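Amidohydrolase (Staphylococcus aureus, PDB 3NUR) is a putative metal-dependent amidohydrolase with a TIM-barrel fold that probably hydrolyses carbon–nitrogen bonds in linear amides, its natural substrate being undefined. Local coordinates at residues L274-S277 and V278-F282. Numbering follows the deposited sequence.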
ATOM      1  N   LEU A 274     -13.250  -7.815  20.118  1.00 10.50           N
ATOM      2  CA  LEU A 274     -11.812  -7.772  19.840  1.00 11.17           C
ATOM      3  C   LEU A 274     -11.017  -7.811  21.138  1.00 13.60           C
ATOM      4  O   LEU A 274     -11.521  -7.390  22.181  1.00 13.08           O
ATOM      5  CB  LEU A 274     -11.432  -6.514  19.047  1.00 10.90           C
ATOM      6  CG  LEU A 274     -12.155  -6.312  17.692  1.00 13.00           C
ATOM      7  CD1 LEU A 274     -11.805  -4.931  17.097  1.00 12.75           C
ATOM      8  CD2 LEU A 274     -11.806  -7.445  16.706  1.00 11.14           C
ATOM      9  N   ASN A 275      -9.766  -8.275  21.067  1.00 10.11           N
ATOM     10  CA  ASN A 275      -8.904  -8.326  22.256  1.00  9.84           C
ATOM     11  C   ASN A 275      -8.441  -6.952  22.730  1.00 14.81           C
ATOM     12  O   ASN A 275      -8.130  -6.786  23.916  1.00 15.23           O
ATOM     13  CB  ASN A 275      -7.682  -9.198  21.970  1.00  9.22           C
ATOM     14  CG  ASN A 275      -7.989 -10.669  21.808  1.00 16.08           C
ATOM     15  OD1 ASN A 275      -9.035 -11.170  22.225  1.00 17.56           O
ATOM     16  ND2 ASN A 275      -7.062 -11.398  21.206  1.00 15.53           N
ATOM     17  N   HIS A 276      -8.321  -5.984  21.789  1.00 11.70           N
ATOM     18  CA  HIS A 276      -7.782  -4.657  22.068  1.00  9.98           C
ATOM     19  C   HIS A 276      -8.728  -3.555  21.612  1.00 13.02           C
ATOM     20  O   HIS A 276      -9.689  -3.827  20.883  1.00 11.69           O
ATOM     21  CB  HIS A 276      -6.438  -4.484  21.322  1.00 10.24           C
ATOM     22  CG  HIS A 276      -5.474  -5.620  21.542  1.00 12.99           C
ATOM     23  ND1 HIS A 276      -4.757  -5.738  22.719  1.00 14.83           N
ATOM     24  CD2 HIS A 276      -5.188  -6.679  20.745  1.00 14.47           C
ATOM     25  CE1 HIS A 276      -4.035  -6.847  22.594  1.00 14.12           C
ATOM     26  NE2 HIS A 276      -4.282  -7.463  21.433  1.00 14.52           N
ATOM     27  N   SER A 277      -8.418  -2.297  22.000  1.00 11.16           N
ATOM     28  CA  SER A 277      -9.211  -1.154  21.539  0.50 10.85           C
ATOM     29  C   SER A 277      -8.971  -1.012  20.031  1.00 14.16           C
ATOM     30  O   SER A 277      -7.941  -1.483  19.526  1.00 11.78           O
ATOM     31  CB  SER A 277      -8.794   0.123  22.258  0.50 13.73           C
ATOM     32  OG  SER A 277      -7.534   0.588  21.799  0.50 14.71           O
ATOM     33  N   VAL A 278      -9.900  -0.364  19.310  1.00 12.61           N
ATOM     34  CA  VAL A 278      -9.765  -0.177  17.858  1.00 12.85           C
ATOM     35  C   VAL A 278      -8.443   0.540  17.495  1.00 14.67           C
ATOM     36  O   VAL A 278      -7.720   0.079  16.597  1.00 13.86           O
ATOM     37  CB  VAL A 278     -11.021   0.518  17.258  1.00 17.39           C
ATOM     38  CG1 VAL A 278     -10.780   0.979  15.818  1.00 18.22           C
ATOM     39  CG2 VAL A 278     -12.240  -0.398  17.332  1.00 17.49           C
ATOM     40  N   SER A 279      -8.106   1.636  18.219  1.00 12.04           N
ATOM     41  CA  SER A 279      -6.889   2.412  17.942  1.00 12.10           C
ATOM     42  C   SER A 279      -5.614   1.606  18.126  1.00 13.65           C
ATOM     43  O   SER A 279      -4.639   1.847  17.412  1.00 12.99           O
ATOM     44  CB  SER A 279      -6.839   3.686  18.780  1.00 14.96           C
ATOM     45  OG  SER A 279      -6.617   3.418  20.153  1.00 17.06           O
ATOM     46  N   TYR A 280      -5.621   0.636  19.071  1.00 11.08           N
ATOM     47  CA  TYR A 280      -4.464  -0.232  19.336  1.00 10.69           C
ATOM     48  C   TYR A 280      -3.948  -0.916  18.065  1.00 12.30           C
ATOM     49  O   TYR A 280      -2.730  -0.965  17.844  1.00 12.48           O
ATOM     50  CB  TYR A 280      -4.797  -1.283  20.409  1.00 12.09           C
ATOM     51  CG  TYR A 280      -3.597  -2.121  20.791  1.00 14.04           C
ATOM     52  CD1 TYR A 280      -2.734  -1.713  21.798  1.00 17.43           C
ATOM     53  CD2 TYR A 280      -3.339  -3.335  20.159  1.00 15.39           C
ATOM     54  CE1 TYR A 280      -1.612  -2.463  22.135  1.00 20.34           C
ATOM     55  CE2 TYR A 280      -2.220  -4.102  20.493  1.00 16.43           C
ATOM     56  CZ  TYR A 280      -1.362  -3.658  21.486  1.00 24.51           C
ATOM     57  OH  TYR A 280      -0.281  -4.407  21.876  1.00 30.63           O
ATOM     58  N   TYR A 281      -4.860  -1.445  17.238  1.00  8.83           N
ATOM     59  CA  TYR A 281      -4.463  -2.131  15.994  1.00  7.87           C
ATOM     60  C   TYR A 281      -3.765  -1.210  15.005  1.00 11.40           C
ATOM     61  O   TYR A 281      -2.804  -1.622  14.368  1.00 12.19           O
ATOM     62  CB  TYR A 281      -5.642  -2.822  15.340  1.00  7.74           C
ATOM     63  CG  TYR A 281      -6.273  -3.854  16.238  1.00  9.31           C
ATOM     64  CD1 TYR A 281      -5.747  -5.144  16.326  1.00 10.99           C
ATOM     65  CD2 TYR A 281      -7.357  -3.534  17.046  1.00  9.20           C
ATOM     66  CE1 TYR A 281      -6.352  -6.114  17.119  1.00  9.90           C
ATOM     67  CE2 TYR A 281      -7.967  -4.491  17.849  1.00 10.62           C
ATOM     68  CZ  TYR A 281      -7.450  -5.776  17.896  1.00 13.95           C
ATOM     69  OH  TYR A 281      -8.031  -6.714  18.705  1.00 11.79           O
ATOM     70  N   PHE A 282      -4.204   0.044  14.908  1.00  9.02           N
ATOM     71  CA  PHE A 282      -3.522   0.997  14.011  1.00  9.29           C
ATOM     72  C   PHE A 282      -2.163   1.395  14.558  1.00 14.82           C
ATOM     73  O   PHE A 282      -1.233   1.685  13.797  1.00 16.09           O
ATOM     74  CB  PHE A 282      -4.411   2.219  13.724  1.00  9.89           C
ATOM     75  CG  PHE A 282      -5.582   1.787  12.883  1.00 11.17           C
ATOM     76  CD1 PHE A 282      -5.426   1.539  11.517  1.00 12.89           C
ATOM     77  CD2 PHE A 282      -6.829   1.562  13.460  1.00 12.61           C
ATOM     78  CE1 PHE A 282      -6.487   1.052  10.753  1.00 14.00           C
ATOM     79  CE2 PHE A 282      -7.905   1.115  12.681  1.00 15.52           C
ATOM     80  CZ  PHE A 282      -7.720   0.852  11.335  1.00 13.97           C
TER
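S277 and Y280 meet where the loop 274-277 runs without a break into the helix that carries 278-282: the backbone is extended at H276 and S277 and takes helical torsions from V278 onward. S277 is the N-cap, and the Y280 amide approaches both its carbonyl, with N to S277 O at 3.2 Å, and its side chain, with N to S277 OG at 3.3 Å. Both bonds are weak, and the one to OG belongs to one of two modelled conformers of S277, so this part of the cap is provisional.

The rings of H276 and Y280 form an offset stack, as centroids 4.3 Å apart and planes inclined by 20° indicate. CE2 of Y280 sits over the centre of the imidazole, while N275 CB covers the opposite face near the rim. Y280 has CG anti to its backbone N, which swings the phenol back over the loop. Toward Y281 the same imidazole presents its edge, an offset edge-to-face pair with planes at 74°.

Y281 points its phenol back along the loop, and its OH accepts from the H276 amide (N to OH 3.2 Å, 148° at the hydrogen). D242 of helix 240-243 hydrogen-bonds this hydroxyl through OD1 and the N275 amide through OD2, tying loop and phenol to that helix. L274 adds an apolar contact, CD1 lying 3.9 Å from Y281 CE2. S279 OG is hydrogen-bonded to D266 OD2 on helix 262-268.

Together these contacts make a serine N-cap backed by an aromatic cluster of H276, Y280 and Y281, at the start of helix 278-284, which precedes strand 286-288 of the TIM barrel.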